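Local coordinates for protein alternansucrase (Leuconostoc mesenteroides, PDB 6HVG) that belongs to glycosyl hydrolase family 70, joining a calcium-binding domain of the TIM-barrel clan to repeats of the cell-wall- and choline-binding type, at residues Asn393-Tyr398 / Thr414-Thr419; Arg553-Gln558 / Gly573-Leu578; Arg698-Tyr703 / Glu877-Thr882; Tyr905-Ile910 / Asp1014-Arg1019; Ile1295-Gly1300 / Asp1329-Arg1334. One frame throughout, in Å; residues are numbered along the deposited sequence.

Contact 1: residues Asn393-Tyr398 / Thr414-Thr419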
# COMPACT_ATOMS: atom_id res chain seq x y z
N ASN A 393 7.69 -47.96 -9.46
CA ASN A 393 7.55 -46.54 -9.18
C ASN A 393 7.74 -46.17 -7.72
O ASN A 393 7.84 -44.99 -7.40
CB ASN A 393 6.20 -46.00 -9.64
CG ASN A 393 6.13 -45.76 -11.14
OD1 ASN A 393 7.14 -45.49 -11.79
ND2 ASN A 393 4.94 -45.87 -11.70
N ALA A 394 7.84 -47.15 -6.82
CA ALA A 394 8.07 -46.85 -5.41
C ALA A 394 9.42 -46.18 -5.20
O ALA A 394 10.34 -46.29 -6.01
CB ALA A 394 7.98 -48.13 -4.59
N ALA A 395 9.54 -45.48 -4.08
CA ALA A 395 10.76 -44.79 -3.73
C ALA A 395 11.88 -45.79 -3.48
O ALA A 395 11.66 -46.81 -2.82
CB ALA A 395 10.53 -43.93 -2.50
N LYS A 396 13.06 -45.49 -4.02
CA LYS A 396 14.27 -46.28 -3.80
C LYS A 396 14.63 -46.29 -2.33
O LYS A 396 15.15 -47.28 -1.82
CB LYS A 396 15.45 -45.67 -4.59
CG LYS A 396 16.79 -46.39 -4.45
CD LYS A 396 16.79 -47.75 -5.13
CE LYS A 396 18.12 -48.46 -4.94
NZ LYS A 396 18.06 -49.86 -5.46
N SER A 397 14.36 -45.18 -1.67
CA SER A 397 14.77 -44.94 -0.31
C SER A 397 13.77 -43.96 0.30
O SER A 397 13.18 -43.14 -0.41
CB SER A 397 16.17 -44.33 -0.33
OG SER A 397 16.75 -44.31 0.95
N TYR A 398 13.59 -44.05 1.63
CA TYR A 398 12.69 -43.13 2.35
C TYR A 398 13.48 -42.09 3.14
O TYR A 398 13.46 -42.08 4.38
CB TYR A 398 11.76 -43.92 3.27
CG TYR A 398 11.18 -45.18 2.65
CD1 TYR A 398 10.76 -45.20 1.32
CD2 TYR A 398 11.01 -46.33 3.40
CE1 TYR A 398 10.22 -46.35 0.75
CE2 TYR A 398 10.45 -47.48 2.85
CZ TYR A 398 10.07 -47.49 1.51
OH TYR A 398 9.55 -48.62 0.93
N THR A 414 8.30 -31.33 -5.95
CA THR A 414 9.29 -32.35 -5.55
C THR A 414 9.47 -33.40 -6.63
O THR A 414 8.49 -33.87 -7.22
CB THR A 414 8.86 -33.10 -4.27
OG1 THR A 414 9.13 -32.29 -3.13
CG2 THR A 414 9.65 -34.40 -4.09
N TRP A 415 10.72 -33.74 -6.88
CA TRP A 415 11.09 -34.90 -7.66
C TRP A 415 11.70 -35.93 -6.70
O TRP A 415 12.31 -35.55 -5.70
CB TRP A 415 12.10 -34.51 -8.74
CG TRP A 415 11.50 -33.74 -9.89
CD1 TRP A 415 10.52 -32.78 -9.83
CD2 TRP A 415 11.84 -33.86 -11.28
NE1 TRP A 415 10.23 -32.33 -11.07
CE2 TRP A 415 11.03 -32.98 -11.98
CE3 TRP A 415 12.76 -34.64 -11.98
CZ2 TRP A 415 11.10 -32.84 -13.38
CZ3 TRP A 415 12.83 -34.51 -13.38
CH2 TRP A 415 12.01 -33.61 -14.05
N TYR A 416 11.50 -37.21 -7.02
CA TYR A 416 12.02 -38.31 -6.21
C TYR A 416 12.72 -39.35 -7.08
O TYR A 416 12.65 -39.28 -8.31
CB TYR A 416 10.90 -38.95 -5.37
CG TYR A 416 9.98 -39.89 -6.12
CD1 TYR A 416 9.11 -39.42 -7.08
CD2 TYR A 416 9.99 -41.26 -5.86
CE1 TYR A 416 8.28 -40.28 -7.77
CE2 TYR A 416 9.15 -42.13 -6.54
CZ TYR A 416 8.30 -41.63 -7.49
OH TYR A 416 7.46 -42.49 -8.17
N ARG A 417 13.40 -40.30 -6.44
CA ARG A 417 14.09 -41.38 -7.14
C ARG A 417 13.25 -42.64 -7.07
O ARG A 417 13.19 -43.27 -6.02
CB ARG A 417 15.46 -41.63 -6.51
CG ARG A 417 16.29 -42.68 -7.24
CD ARG A 417 17.49 -43.17 -6.43
NE ARG A 417 18.27 -44.17 -7.18
CZ ARG A 417 19.33 -44.81 -6.70
NH1 ARG A 417 19.76 -44.59 -5.46
NH2 ARG A 417 19.98 -45.67 -7.47
N PRO A 418 12.59 -43.02 -8.18
CA PRO A 418 11.87 -44.30 -8.15
C PRO A 418 12.82 -45.47 -8.17
O PRO A 418 13.92 -45.33 -8.67
CB PRO A 418 11.04 -44.28 -9.44
CG PRO A 418 11.79 -43.38 -10.34
CD PRO A 418 12.38 -42.32 -9.45
N THR A 419 12.40 -46.61 -7.65
CA THR A 419 13.25 -47.80 -7.65
C THR A 419 13.76 -48.12 -9.06
O THR A 419 14.97 -48.29 -9.27
CB THR A 419 12.47 -49.01 -7.06
OG1 THR A 419 12.08 -48.70 -5.72
CG2 THR A 419 13.34 -50.27 -7.04
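K396 sets its CG over one face of the R417 guanidinium, 3.4 Å above the plane and displaced toward the rim. The two side chains run side by side and point the same way; CG is anti to the backbone N in both, and R417 stays extended to NE while K396 bends at chi2 (69°). Lysine suits the place through its methylenes: K396 NZ stays 5.0 Å from R417 NH2, which donates to the carbonyl of S431. Between the backbones, K396 N bonds to R417 O at 3.0 Å, almost straight. A394 O is gripped twice by T419, by N at 2.7 Å in line with the carbonyl and by OG1 at 3.0 Å from above its plane, a double donation open to threonine. Y416 is long enough for its OH to reach N393 O at 2.6 Å, in the carbonyl plane; T442 OG1 also bonds this hydroxyl. The chain leaving helix 390-393 is thereby bridged to the end of strand 415-416, which pairs antiparallel with strand 437-438.

Contact 2: residues Arg553-Gln558 / Gly573-Leu578. With CA (calcium ion), chain C.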
# COMPACT_ATOMS: atom_id res chain seq x y z
N ARG A 553 8.93 -13.09 19.24
CA ARG A 553 7.94 -12.59 18.29
C ARG A 553 6.78 -11.80 18.92
O ARG A 553 5.62 -12.07 18.62
CB ARG A 553 7.39 -13.74 17.45
CG ARG A 553 8.43 -14.46 16.62
CD ARG A 553 7.81 -15.63 15.92
NE ARG A 553 8.70 -16.23 14.94
CZ ARG A 553 8.89 -17.53 14.77
NH1 ARG A 553 8.24 -18.41 15.52
NH2 ARG A 553 9.74 -17.96 13.84
N LYS A 554 7.09 -10.83 19.77
CA LYS A 554 6.09 -9.84 20.22
C LYS A 554 5.89 -8.83 19.12
O LYS A 554 6.82 -8.12 18.74
CB LYS A 554 6.54 -9.11 21.47
CG LYS A 554 6.79 -10.04 22.65
CD LYS A 554 7.79 -9.45 23.61
CE LYS A 554 8.24 -10.45 24.67
NZ LYS A 554 7.36 -10.35 25.85
N LEU A 555 4.67 -8.78 18.60
CA LEU A 555 4.37 -7.95 17.46
C LEU A 555 3.78 -6.62 17.87
O LEU A 555 3.04 -6.54 18.86
CB LEU A 555 3.37 -8.69 16.60
CG LEU A 555 3.80 -10.08 16.11
CD1 LEU A 555 2.76 -10.68 15.16
CD2 LEU A 555 5.15 -10.08 15.43
N GLY A 556 4.15 -5.57 17.15
CA GLY A 556 3.51 -4.26 17.31
C GLY A 556 3.93 -3.52 18.55
O GLY A 556 3.15 -2.75 19.09
N ARG A 557 5.16 -3.73 19.01
CA ARG A 557 5.64 -3.02 20.17
C ARG A 557 6.21 -1.67 19.76
O ARG A 557 7.35 -1.33 20.09
CB ARG A 557 6.68 -3.85 20.94
CG ARG A 557 6.10 -5.14 21.50
CD ARG A 557 4.93 -4.87 22.43
NE ARG A 557 4.46 -6.11 23.06
CZ ARG A 557 4.93 -6.63 24.19
NH1 ARG A 557 5.92 -6.06 24.87
NH2 ARG A 557 4.42 -7.75 24.64
N GLN A 558 5.38 -0.86 19.12
CA GLN A 558 5.77 0.50 18.73
C GLN A 558 5.84 1.34 19.99
O GLN A 558 5.49 0.84 21.07
CB GLN A 558 4.80 1.11 17.72
CG GLN A 558 3.39 1.24 18.22
CD GLN A 558 2.48 1.98 17.27
OE1 GLN A 558 2.95 2.71 16.38
NE2 GLN A 558 1.18 1.85 17.48
N GLY A 573 1.06 -1.78 17.05
CA GLY A 573 1.87 -1.37 15.92
C GLY A 573 1.71 -2.25 14.71
O GLY A 573 1.48 -3.46 14.84
N SER A 574 1.84 -1.66 13.53
CA SER A 574 1.86 -2.40 12.29
C SER A 574 3.27 -2.94 12.12
O SER A 574 4.11 -2.29 11.53
CB SER A 574 1.51 -1.46 11.13
OG SER A 574 0.35 -0.70 11.45
N GLU A 575 3.50 -4.14 12.66
CA GLU A 575 4.81 -4.76 12.68
C GLU A 575 5.27 -5.15 11.30
O GLU A 575 6.47 -5.15 11.01
CB GLU A 575 4.77 -6.00 13.57
CG GLU A 575 6.11 -6.71 13.80
CD GLU A 575 7.17 -5.86 14.48
OE1 GLU A 575 7.04 -5.60 15.71
OE2 GLU A 575 8.13 -5.47 13.76
N PHE A 576 4.32 -5.46 10.43
CA PHE A 576 4.66 -5.93 9.10
C PHE A 576 4.56 -4.82 8.10
O PHE A 576 3.56 -4.14 8.05
CB PHE A 576 3.73 -7.07 8.69
CG PHE A 576 3.86 -8.27 9.57
CD1 PHE A 576 4.81 -9.23 9.31
CD2 PHE A 576 3.08 -8.40 10.68
CE1 PHE A 576 4.96 -10.32 10.14
CE2 PHE A 576 3.21 -9.48 11.51
CZ PHE A 576 4.16 -10.45 11.24
N LEU A 577 5.64 -4.65 7.34
CA LEU A 577 5.76 -3.57 6.40
C LEU A 577 6.17 -4.13 5.07
O LEU A 577 5.38 -4.11 4.12
CB LEU A 577 6.78 -2.54 6.94
CG LEU A 577 7.19 -1.36 6.05
CD1 LEU A 577 6.00 -0.49 5.67
CD2 LEU A 577 8.22 -0.54 6.81
N LEU A 578 7.40 -4.62 4.98
CA LEU A 578 7.93 -5.13 3.70
C LEU A 578 8.80 -6.32 3.94
O LEU A 578 9.46 -6.44 4.98
CB LEU A 578 8.76 -4.05 2.98
CG LEU A 578 7.98 -2.90 2.32
CD1 LEU A 578 8.84 -1.65 2.16
CD2 LEU A 578 7.45 -3.30 0.96
CA CA C . 8.52 -5.16 11.76
O HOH W 1 10.79 -5.61 12.29
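E575 turns one carboxylate oxygen to the calcium ion and the other to G556. The metal is bound by E575 O at 2.2 Å, by E575 OE2 at 2.1 Å and by a water, with D581, N625 and D1159 completing the site. The chain bends at chi2 (60°), and OE2 and the residue's own carbonyl O both reach the ion. In the second shell, G556 N donates to E575 OE1 at 3.2 Å, on the anti side of that oxygen, which, with the metal bond at OE2, helps fix the rotation of the carboxylate. G556 has positive phi, easy for glycine, and its CA comes within 3.6 Å of G573 CA, an approach that two residues without side chains allow. G573 N then bonds to G556 O at 3.1 Å, and N561 ND2 shares that acceptor. L555 forks over the apolar flank: CD2 lies 3.9 Å from E575 CG, and CD1 meets the edge of the F576 ring, 3.9 Å from CE2. Both segments belong to the long loop joining strands 534-537 and 580-582, where L555, E575 and F576 rest on N1249 of strand 1248-1252, which runs between those two in the antiparallel sheet.

Contact 3: residues Arg698-Tyr703 / Glu877-Thr882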
# COMPACT_ATOMS: atom_id res chain seq x y z
N ARG A 698 -7.43 25.75 -0.14
CA ARG A 698 -6.35 25.46 0.79
C ARG A 698 -6.77 25.99 2.14
O ARG A 698 -7.53 26.94 2.19
CB ARG A 698 -5.10 26.17 0.31
CG ARG A 698 -4.54 25.61 -0.99
CD ARG A 698 -3.33 26.41 -1.47
NE ARG A 698 -2.81 25.87 -2.73
CZ ARG A 698 -2.20 26.59 -3.68
NH1 ARG A 698 -1.99 27.90 -3.54
NH2 ARG A 698 -1.78 25.99 -4.79
N SER A 699 -6.30 25.38 3.22
CA SER A 699 -6.53 25.94 4.54
C SER A 699 -5.80 27.29 4.69
O SER A 699 -4.71 27.51 4.13
CB SER A 699 -6.07 24.98 5.63
OG SER A 699 -6.49 23.67 5.36
N ASN A 700 -6.41 28.21 5.42
CA ASN A 700 -5.80 29.49 5.65
C ASN A 700 -4.46 29.40 6.39
O ASN A 700 -4.21 28.46 7.16
CB ASN A 700 -6.74 30.39 6.43
CG ASN A 700 -7.81 30.99 5.57
OD1 ASN A 700 -7.91 30.68 4.38
ND2 ASN A 700 -8.65 31.82 6.16
N MET A 701 -3.61 30.39 6.14
CA MET A 701 -2.34 30.52 6.83
C MET A 701 -2.57 30.66 8.32
O MET A 701 -1.70 30.30 9.11
CB MET A 701 -1.57 31.72 6.30
CG MET A 701 -1.29 31.72 4.81
SD MET A 701 -0.30 30.35 4.19
CE MET A 701 1.25 30.69 5.00
N TRP A 702 -3.73 31.19 8.72
CA TRP A 702 -4.17 31.21 10.12
C TRP A 702 -3.88 29.92 10.87
O TRP A 702 -3.50 29.95 12.03
CB TRP A 702 -5.68 31.50 10.22
CG TRP A 702 -6.20 31.71 11.63
CD1 TRP A 702 -6.01 32.82 12.43
CD2 TRP A 702 -7.01 30.82 12.40
NE1 TRP A 702 -6.63 32.66 13.65
CE2 TRP A 702 -7.25 31.44 13.66
CE3 TRP A 702 -7.54 29.54 12.16
CZ2 TRP A 702 -8.01 30.83 14.65
CZ3 TRP A 702 -8.28 28.93 13.16
CH2 TRP A 702 -8.50 29.58 14.40
N TYR A 703 -4.06 28.78 10.21
CA TYR A 703 -3.88 27.48 10.88
C TYR A 703 -2.46 27.22 11.39
O TYR A 703 -2.29 26.45 12.34
CB TYR A 703 -4.37 26.33 9.99
CG TYR A 703 -5.88 26.27 9.91
CD1 TYR A 703 -6.63 25.79 10.98
CD2 TYR A 703 -6.57 26.73 8.78
CE1 TYR A 703 -8.01 25.75 10.92
CE2 TYR A 703 -7.94 26.70 8.72
CZ TYR A 703 -8.65 26.21 9.80
OH TYR A 703 -10.01 26.18 9.74
N GLU A 877 -9.41 41.77 5.10
CA GLU A 877 -8.48 40.73 5.47
C GLU A 877 -7.91 39.95 4.28
O GLU A 877 -8.62 39.49 3.40
CB GLU A 877 -9.07 39.76 6.51
CG GLU A 877 -9.36 40.39 7.88
CD GLU A 877 -9.95 39.41 8.89
OE1 GLU A 877 -10.71 38.51 8.49
OE2 GLU A 877 -9.71 39.57 10.10
N THR A 878 -6.59 39.77 4.32
CA THR A 878 -5.82 39.18 3.23
C THR A 878 -5.38 37.74 3.49
O THR A 878 -5.08 37.00 2.55
CB THR A 878 -4.57 40.05 3.04
OG1 THR A 878 -4.97 41.38 2.71
CG2 THR A 878 -3.73 39.53 1.94
N ASP A 879 -5.35 37.36 4.77
CA ASP A 879 -4.80 36.08 5.22
C ASP A 879 -3.31 35.90 4.85
O ASP A 879 -2.89 34.82 4.41
CB ASP A 879 -5.65 34.92 4.71
CG ASP A 879 -5.29 33.59 5.35
OD1 ASP A 879 -5.26 33.54 6.59
OD2 ASP A 879 -5.08 32.61 4.62
N LEU A 880 -2.54 36.97 5.02
CA LEU A 880 -1.12 36.98 4.75
C LEU A 880 -0.39 36.73 6.07
O LEU A 880 -0.68 37.38 7.07
CB LEU A 880 -0.69 38.33 4.11
CG LEU A 880 0.09 38.29 2.77
CD1 LEU A 880 -0.35 37.24 1.79
CD2 LEU A 880 0.05 39.64 2.08
N LEU A 881 0.52 35.76 6.09
CA LEU A 881 1.23 35.38 7.32
C LEU A 881 2.52 36.19 7.48
O LEU A 881 3.27 36.33 6.54
CB LEU A 881 1.54 33.88 7.33
CG LEU A 881 2.35 33.32 8.51
CD1 LEU A 881 1.77 32.01 9.02
CD2 LEU A 881 3.80 33.10 8.12
N THR A 882 2.74 36.70 8.68
CA THR A 882 3.93 37.48 8.97
C THR A 882 4.75 36.82 10.07
O THR A 882 4.30 36.69 11.20
CB THR A 882 3.58 38.93 9.34
OG1 THR A 882 2.63 38.96 10.41
CG2 THR A 882 3.01 39.64 8.14
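D879 holds its CG anti to the backbone N (chi1 -169°), which sends the carboxylate toward N700 and M701, while M701, bent at chi2 (-61°) and again at chi3, curls back beside L881. D879 OD2 accepts from M701 N at 3.1 Å on its syn side, a little out of the carboxylate plane. Aspartate suits the place because its carboxylate oxygen can accept this buried backbone N-H. The N700 side chain crosses D879 obliquely, with amide and carboxylate planes 39° apart. N700 OD1 and D879 OD2, 3.4 Å from each other, are both acceptors, so the pair forms no bond; the amide spends its ND2 on G870 O. Apolar contact takes over next to this buried polar link. M701 and L881 cross at about a right angle, their CB atoms 3.9 Å apart, and M701 CE comes within 4.0 Å of L881 CB; a flexible methionine can fold to follow the leucine. M701 also touches L691 of helix 681-692 and T866 of strand 862-866, so the loop after that helix is pressed onto strands 862-866 and 881-885, antiparallel neighbours in the large sheet.

Contact 4: residues Tyr905-Ile910 / Asp1014-Arg1019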
# COMPACT_ATOMS: atom_id res chain seq x y z
N TYR A 905 22.91 41.63 17.52
CA TYR A 905 21.50 41.67 17.12
C TYR A 905 21.11 42.70 16.06
O TYR A 905 20.18 42.45 15.28
CB TYR A 905 20.59 41.86 18.34
CG TYR A 905 20.56 43.26 18.92
CD1 TYR A 905 21.46 43.64 19.91
CD2 TYR A 905 19.63 44.19 18.51
CE1 TYR A 905 21.44 44.91 20.47
CE2 TYR A 905 19.59 45.46 19.06
CZ TYR A 905 20.50 45.82 20.05
OH TYR A 905 20.48 47.08 20.61
N LYS A 906 21.77 43.86 16.07
CA LYS A 906 21.31 44.99 15.26
C LYS A 906 21.25 44.69 13.76
O LYS A 906 20.31 45.13 13.08
CB LYS A 906 22.15 46.26 15.53
CG LYS A 906 21.44 47.31 16.40
CD LYS A 906 20.46 48.15 15.58
CE LYS A 906 19.93 49.40 16.27
NZ LYS A 906 18.89 49.13 17.30
N ASN A 907 22.21 43.93 13.24
CA ASN A 907 22.22 43.58 11.83
C ASN A 907 21.71 42.18 11.52
O ASN A 907 21.87 41.68 10.41
CB ASN A 907 23.62 43.80 11.27
CG ASN A 907 24.06 45.25 11.42
OD1 ASN A 907 25.00 45.54 12.17
ND2 ASN A 907 23.36 46.17 10.76
N GLN A 908 21.06 41.58 12.51
CA GLN A 908 20.50 40.23 12.40
C GLN A 908 18.96 40.35 12.39
O GLN A 908 18.42 41.46 12.40
CB GLN A 908 20.99 39.36 13.56
CG GLN A 908 22.44 39.01 13.49
CD GLN A 908 22.94 38.20 14.66
OE1 GLN A 908 22.20 37.88 15.58
NE2 GLN A 908 24.21 37.84 14.62
N GLY A 909 18.27 39.21 12.37
CA GLY A 909 16.83 39.17 12.28
C GLY A 909 16.37 39.12 10.84
O GLY A 909 17.11 39.46 9.93
N ILE A 910 15.12 38.70 10.63
CA ILE A 910 14.57 38.51 9.30
C ILE A 910 13.05 38.67 9.33
O ILE A 910 12.43 38.46 10.37
CB ILE A 910 14.98 37.12 8.75
CG1 ILE A 910 14.64 36.99 7.27
CG2 ILE A 910 14.28 36.01 9.51
CD1 ILE A 910 15.34 35.81 6.58
N ASP A 1014 30.06 40.61 5.75
CA ASP A 1014 30.22 39.47 4.83
C ASP A 1014 30.40 38.12 5.52
O ASP A 1014 29.99 37.09 5.01
CB ASP A 1014 31.42 39.69 3.89
CG ASP A 1014 31.13 40.70 2.78
OD1 ASP A 1014 30.00 41.24 2.71
OD2 ASP A 1014 32.06 40.96 1.98
N SER A 1015 31.02 38.16 6.69
CA SER A 1015 31.30 36.96 7.44
C SER A 1015 30.34 36.81 8.62
O SER A 1015 30.56 35.96 9.49
CB SER A 1015 32.76 37.00 7.93
OG SER A 1015 33.02 38.14 8.74
N GLN A 1016 29.27 37.60 8.64
CA GLN A 1016 28.34 37.60 9.77
C GLN A 1016 27.75 36.22 9.92
O GLN A 1016 27.25 35.64 8.95
CB GLN A 1016 27.20 38.62 9.61
CG GLN A 1016 26.44 38.87 10.90
CD GLN A 1016 25.48 40.04 10.83
OE1 GLN A 1016 25.82 41.15 11.23
NE2 GLN A 1016 24.25 39.79 10.39
N ASP A 1017 27.85 35.68 11.13
CA ASP A 1017 27.34 34.38 11.49
C ASP A 1017 26.49 34.56 12.74
O ASP A 1017 27.00 34.95 13.77
CB ASP A 1017 28.50 33.42 11.75
CG ASP A 1017 28.06 31.97 11.85
OD1 ASP A 1017 26.85 31.70 12.10
OD2 ASP A 1017 28.90 31.06 11.65
N ALA A 1018 25.19 34.27 12.63
CA ALA A 1018 24.25 34.46 13.75
C ALA A 1018 24.02 33.21 14.60
O ALA A 1018 23.24 33.23 15.55
CB ALA A 1018 22.91 34.92 13.19
N ARG A 1019 24.69 32.13 14.23
CA ARG A 1019 24.54 30.82 14.87
C ARG A 1019 25.13 30.78 16.27
O ARG A 1019 26.05 31.52 16.58
CB ARG A 1019 25.18 29.76 13.96
CG ARG A 1019 24.45 29.64 12.63
CD ARG A 1019 25.03 28.57 11.72
NE ARG A 1019 26.35 28.94 11.24
CZ ARG A 1019 27.11 28.19 10.46
NH1 ARG A 1019 26.72 27.00 10.04
NH2 ARG A 1019 28.29 28.66 10.10
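Q908 presses the flat end of its side chain against A1018, with Q908 NE2 3.5 Å from A1018 CB. The small methyl lets the amide lie close, and both residues are buried. Next to them Q1016 reaches across, CG anti to its backbone N (chi1 -166°) and the chain extended beyond it, and its NE2 donates to N907 O at 3.0 Å. That bond is nearly straight and lies in the amide plane of Q1016, yet it meets N907 O from well above the carbonyl plane. The same NE2 also bonds K856 O, so a glutamine, with two amide hydrogens, fits between the two carbonyls. The Q908 and Q1016 amides stand 79° apart, and Q908 CG touches Q1016 NE2 at 3.7 Å. The loops flank antiparallel strands 910-915 and 1003-1009, and backbone bonds of G909 to Y857 and A1018 to I855 fasten both to the end of helix 844-857. The looser side is D1017, exposed and turned from N907 and Q908. Its salt bridge with R1019 stays within segment 1014-1019, against I855: R1019 grips the carboxylate side-on, NE to OD1 and NH2 to OD2, both at 2.9 Å. D1017 OD1 also accepts from R1019 N at 3.1 Å, an Asx turn.

Contact 5: residues Ile1295-Gly1300 / Asp1329-Arg1334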
# COMPACT_ATOMS: atom_id res chain seq x y z
N ILE A 1295 -16.16 -46.70 1.71
CA ILE A 1295 -16.65 -48.06 1.93
C ILE A 1295 -17.62 -48.05 3.09
O ILE A 1295 -17.32 -47.54 4.14
CB ILE A 1295 -15.50 -49.03 2.21
CG1 ILE A 1295 -16.03 -50.48 2.20
CG2 ILE A 1295 -14.75 -48.64 3.49
CD1 ILE A 1295 -14.97 -51.55 2.34
N SER A 1296 -18.79 -48.63 2.90
CA SER A 1296 -19.79 -48.77 3.96
C SER A 1296 -19.49 -50.01 4.78
O SER A 1296 -18.96 -51.00 4.28
CB SER A 1296 -21.20 -48.92 3.37
OG SER A 1296 -21.85 -47.68 3.21
N ASP A 1297 -19.88 -49.94 6.05
CA ASP A 1297 -19.98 -51.13 6.91
C ASP A 1297 -21.24 -51.03 7.82
O ASP A 1297 -22.04 -50.10 7.69
CB ASP A 1297 -18.66 -51.37 7.66
CG ASP A 1297 -18.44 -50.43 8.84
OD1 ASP A 1297 -19.42 -49.83 9.36
OD2 ASP A 1297 -17.26 -50.29 9.29
N ALA A 1298 -21.44 -52.01 8.68
CA ALA A 1298 -22.64 -52.04 9.49
C ALA A 1298 -22.77 -50.79 10.34
O ALA A 1298 -23.88 -50.31 10.54
CB ALA A 1298 -22.65 -53.29 10.35
N SER A 1299 -21.66 -50.28 10.83
CA SER A 1299 -21.67 -49.05 11.64
C SER A 1299 -21.86 -47.75 10.84
O SER A 1299 -22.56 -46.85 11.29
CB SER A 1299 -20.39 -48.97 12.48
OG SER A 1299 -20.32 -50.07 13.38
N GLY A 1300 -21.24 -47.65 9.67
CA GLY A 1300 -21.35 -46.43 8.88
C GLY A 1300 -20.40 -46.38 7.70
O GLY A 1300 -19.85 -47.40 7.29
N ASP A 1329 -13.83 -41.51 15.35
CA ASP A 1329 -13.90 -42.97 15.14
C ASP A 1329 -13.68 -43.44 13.71
O ASP A 1329 -13.49 -44.61 13.46
CB ASP A 1329 -15.23 -43.51 15.68
CG ASP A 1329 -15.36 -43.34 17.20
OD1 ASP A 1329 -14.33 -43.29 17.89
OD2 ASP A 1329 -16.49 -43.26 17.71
N GLY A 1330 -13.72 -42.50 12.76
CA GLY A 1330 -13.44 -42.77 11.36
C GLY A 1330 -14.70 -42.93 10.53
O GLY A 1330 -14.65 -43.49 9.44
N TYR A 1331 -15.83 -42.43 11.04
CA TYR A 1331 -17.12 -42.63 10.40
C TYR A 1331 -17.74 -41.31 9.97
O TYR A 1331 -17.76 -40.36 10.73
CB TYR A 1331 -18.09 -43.37 11.35
CG TYR A 1331 -17.80 -44.86 11.45
CD1 TYR A 1331 -18.02 -45.69 10.37
CD2 TYR A 1331 -17.28 -45.42 12.62
CE1 TYR A 1331 -17.75 -47.04 10.46
CE2 TYR A 1331 -17.00 -46.77 12.70
CZ TYR A 1331 -17.24 -47.57 11.62
OH TYR A 1331 -16.97 -48.91 11.69
N MET A 1332 -18.23 -41.28 8.75
CA MET A 1332 -18.97 -40.15 8.22
C MET A 1332 -20.13 -39.82 9.14
O MET A 1332 -20.80 -40.71 9.64
CB MET A 1332 -19.50 -40.53 6.83
CG MET A 1332 -20.36 -39.50 6.14
SD MET A 1332 -21.06 -40.11 4.60
CE MET A 1332 -19.57 -40.25 3.61
N VAL A 1333 -20.36 -38.53 9.36
CA VAL A 1333 -21.49 -38.07 10.16
C VAL A 1333 -22.69 -37.93 9.25
O VAL A 1333 -22.58 -37.34 8.17
CB VAL A 1333 -21.19 -36.71 10.84
CG1 VAL A 1333 -22.45 -36.05 11.39
CG2 VAL A 1333 -20.13 -36.89 11.93
N ARG A 1334 -23.83 -38.45 9.69
CA ARG A 1334 -25.05 -38.47 8.88
C ARG A 1334 -26.26 -38.29 9.78
O ARG A 1334 -26.28 -38.81 10.87
CB ARG A 1334 -25.17 -39.83 8.17
CG ARG A 1334 -23.96 -40.24 7.32
CD ARG A 1334 -24.16 -41.57 6.61
NE ARG A 1334 -24.14 -42.66 7.58
CZ ARG A 1334 -25.04 -43.63 7.67
NH1 ARG A 1334 -26.06 -43.71 6.83
NH2 ARG A 1334 -24.90 -44.53 8.63
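Y1331 and D1297 meet at about a right angle, the carboxylate plane turned 62° from the plane of the ring. Y1331 OH donates to D1297 OD2 at 2.8 Å, using the syn lone pair of that oxygen. D1297 OD1 lies 3.4 Å from Y1331 CE1, so both carboxylate oxygens border the hydroxyl end of the ring. CG of the aspartate sits between the backbone N and the carbonyl carbon (chi1 76°), over the following turn; from there OD1 serves the turn and OD2 the tyrosine. D1297 OD1 accepts from G1300 N at 2.9 Å, an Asx motif, and more weakly from S1299 N. With D1297 N bonded to G1300 O at 2.8 Å, this is the tight turn of a beta hairpin, joining antiparallel strands 1294-1296 and 1301-1304; a short acidic side chain suits it by bonding the N-H groups of the loop. The ring that meets this turn follows strand 1323-1326, within a putative cell-wall-binding repeat. S1299 approaches the ring obliquely, its CB 3.6 Å from Y1331 CZ. Nearer CB on the ring, Y1331 CD1 comes within 3.6 Å of G1300 C, and the missing side chain of the glycine lets the aromatic side come so near. R1334 NH2 comes 4.0 Å from G1300 CA. Beyond it, the backbone of M1332 bonds to V1301, in the second strand of the hairpin.

Contacts 1, 2 and 3 are buried, contact 4 partly so, and contact 5 lies at the surface. Contact 2, closest of the five to the centre of the chain, alone holds a metal, and its chemistry is a carboxylate shared between calcium and backbone. Contacts 3 and 4, about 28 Å apart between centres, border the same large antiparallel sheet, one at strand 881-885 and the other at the loops beside strands 910-915 and 1003-1009; contact 3 adds apolar packing where contact 4 relies on amides. Contacts 1 and 5 lie on the opposite side of the chain's centre from these two. Contact 1 combines backbone bonds, hydroxyl donors and a lysine chain stacked on a guanidinium, whereas contact 5 rests on a tyrosine–aspartate pair at a hairpin turn.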